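Side-chain contact in virulence protein vsdE (Salmonella enterica, PDB 5LQ6), which is a virulence effector that acts as a cysteine hydrolase and suppresses host immune responses: residues 84-87 with 93-96. The protein carries 4 engineered substitutions. Sequence-based numbering, arbitrary orientation.
Sequences HYNI and ILSS
Asn86 turns its side-chain amide to the backbone of Leu94 and pairs with both of that residue's peptide groups. Leu94 N donates to Asn86 OD1 over 2.9 Å in an almost straight bond (176°), arriving in the carbonyl plane on a lone pair. In return Asn86 ND2 reaches Leu94 O at 2.8 Å, again on a lone pair and only 12° out of the asparagine's amide plane. The paired bonds fix the rotation of the amide, since a flip about its last torsion would set oxygen against oxygen and N-H against N-H. A third, weak bond runs from Ile93 N to Asn86 OD1 at 3.2 Å. Met61, Tyr64 and Val65 of helix 55-65 pack against the buried Asn86 side chain.

Beside this polar pairing, the Leu94 and Tyr85 side chains cross at about a right angle. The CD1 methyl of Leu94 lies over one face of the ring in a CH-pi contact, 3.9 Å from the Tyr85 ring centroid but displaced toward the rim, with Tyr85 CD1 3.5 Å from Leu94 CD1. With CG anti to the backbone N (chi1 179°), Tyr85 extends its ring alongside Leu94. Ile15 of helix 12-19 touches both Tyr85 and Leu94. Packing is looser at the partly exposed Ile93, whose CG2 meets the ring edge at 4.0 Å from Tyr85 CE1. The Tyr85 hydroxyl is hydrogen-bonded to Ser11 OG.

The Asn86 amide pairs with the N-H and C=O of one residue as a residue of a neighbouring antiparallel strand would in a hydrogen-bonded pair; here it ties the two-stranded antiparallel sheet of 39-41 and 94-96 to helix 76-89, which begins at the probable catalytic cysteine of this papain-like (clan CA) fold.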
ATOM      1  N   HIS A  84       4.638  -0.674  -0.902  1.00 11.59           N
ATOM      2  CA  HIS A  84       5.016  -0.958   0.476  1.00 11.14           C
ATOM      3  C   HIS A  84       6.343  -1.697   0.607  1.00 12.29           C
ATOM      4  O   HIS A  84       7.167  -1.412   1.468  1.00 13.31           O
ATOM      5  CB  HIS A  84       3.880  -1.713   1.153  1.00 12.68           C
ATOM      6  CG  HIS A  84       4.028  -1.880   2.622  1.00 11.96           C
ATOM      7  ND1 HIS A  84       3.838  -0.847   3.508  1.00 11.71           N
ATOM      8  CD2 HIS A  84       4.269  -2.967   3.381  1.00 12.23           C
ATOM      9  CE1 HIS A  84       4.033  -1.268   4.733  1.00 13.30           C
ATOM     10  NE2 HIS A  84       4.274  -2.562   4.694  1.00 13.61           N
ATOM     11  N   TYR A  85       6.485  -2.700  -0.236  1.00 12.83           N
ATOM     12  CA  TYR A  85       7.730  -3.444  -0.293  1.00 13.17           C
ATOM     13  C   TYR A  85       8.921  -2.559  -0.658  1.00 13.27           C
ATOM     14  O   TYR A  85       9.962  -2.635  -0.009  1.00 14.89           O
ATOM     15  CB  TYR A  85       7.592  -4.583  -1.296  1.00 13.48           C
ATOM     16  CG  TYR A  85       8.812  -5.459  -1.521  1.00 15.26           C
ATOM     17  CD1 TYR A  85       9.789  -5.112  -2.403  1.00 15.92           C
ATOM     18  CD2 TYR A  85       8.932  -6.623  -0.810  1.00 16.01           C
ATOM     19  CE1 TYR A  85      10.884  -5.967  -2.612  1.00 19.44           C
ATOM     20  CE2 TYR A  85      10.009  -7.500  -1.027  1.00 17.83           C
ATOM     21  CZ  TYR A  85      10.971  -7.118  -1.923  1.00 20.64           C
ATOM     22  OH  TYR A  85      12.105  -7.959  -2.142  1.00 23.05           O
ATOM     23  N   ASN A  86       8.774  -1.754  -1.691  1.00 13.43           N
ATOM     24  CA  ASN A  86       9.844  -0.841  -2.146  1.00 14.98           C
ATOM     25  C   ASN A  86      10.208   0.150  -1.029  1.00 15.76           C
ATOM     26  O   ASN A  86      11.375   0.421  -0.762  1.00 16.30           O
ATOM     27  CB  ASN A  86       9.433  -0.096  -3.406  1.00 15.01           C
ATOM     28  CG  ASN A  86       9.345  -1.005  -4.628  1.00 15.19           C
ATOM     29  OD1 ASN A  86       9.746  -2.176  -4.542  1.00 15.45           O
ATOM     30  ND2 ASN A  86       8.774  -0.524  -5.681  1.00 14.92           N
ATOM     31  N   ILE A  87       9.204   0.707  -0.347  1.00 13.59           N
ATOM     32  CA  ILE A  87       9.497   1.604   0.731  1.00 15.34           C
ATOM     33  C   ILE A  87      10.280   0.900   1.832  1.00 15.68           C
ATOM     34  O   ILE A  87      11.286   1.437   2.339  1.00 16.29           O
ATOM     35  CB  ILE A  87       8.176   2.220   1.308  1.00 13.96           C
ATOM     36  CG1 ILE A  87       7.585   3.172   0.311  1.00 15.04           C
ATOM     37  CG2 ILE A  87       8.428   2.912   2.658  1.00 14.10           C
ATOM     38  CD1 ILE A  87       6.127   3.488   0.594  1.00 16.32           C
ATOM     39  N   ILE A  93      12.151  -1.691  -6.530  1.00 17.80           N
ATOM     40  CA  ILE A  93      12.349  -3.136  -6.926  1.00 19.57           C
ATOM     41  C   ILE A  93      11.173  -3.690  -7.650  1.00 21.54           C
ATOM     42  O   ILE A  93      11.286  -4.184  -8.758  1.00 19.25           O
ATOM     43  CB  ILE A  93      12.709  -3.992  -5.722  1.00 19.01           C
ATOM     44  CG1 ILE A  93      14.006  -3.510  -5.091  1.00 20.77           C
ATOM     45  CG2 ILE A  93      12.767  -5.489  -6.105  1.00 19.04           C
ATOM     46  CD1 ILE A  93      14.266  -4.050  -3.720  1.00 22.14           C
ATOM     47  N   LEU A  94       9.966  -3.609  -7.044  1.00 16.55           N
ATOM     48  CA  LEU A  94       8.770  -4.152  -7.627  1.00 17.45           C
ATOM     49  C   LEU A  94       7.929  -3.126  -8.349  1.00 17.37           C
ATOM     50  O   LEU A  94       7.825  -1.979  -7.896  1.00 16.91           O
ATOM     51  CB  LEU A  94       7.923  -4.805  -6.542  1.00 16.19           C
ATOM     52  CG  LEU A  94       8.549  -5.857  -5.655  1.00 17.49           C
ATOM     53  CD1 LEU A  94       7.498  -6.421  -4.716  1.00 18.18           C
ATOM     54  CD2 LEU A  94       9.123  -7.009  -6.485  1.00 19.63           C
ATOM     55  N   SER A  95       7.318  -3.514  -9.461  1.00 17.26           N
ATOM     56  CA  SER A  95       6.402  -2.670 -10.178  1.00 18.25           C
ATOM     57  C   SER A  95       5.388  -3.522 -10.906  1.00 18.66           C
ATOM     58  O   SER A  95       5.583  -4.741 -11.030  1.00 20.21           O
ATOM     59  CB  SER A  95       7.132  -1.720 -11.124  1.00 18.95           C
ATOM     60  OG  SER A  95       7.812  -2.432 -12.152  1.00 21.15           O
ATOM     61  N   SER A  96       4.294  -2.909 -11.326  1.00 21.07           N
ATOM     62  CA  SER A  96       3.303  -3.559 -12.114  1.00 25.73           C
ATOM     63  C   SER A  96       3.446  -3.096 -13.576  1.00 33.26           C
ATOM     64  O   SER A  96       3.605  -1.893 -13.858  1.00 33.21           O
ATOM     65  CB  SER A  96       1.915  -3.277 -11.597  1.00 29.47           C
ATOM     66  OG  SER A  96       0.959  -3.847 -12.477  1.00 33.13           O
TER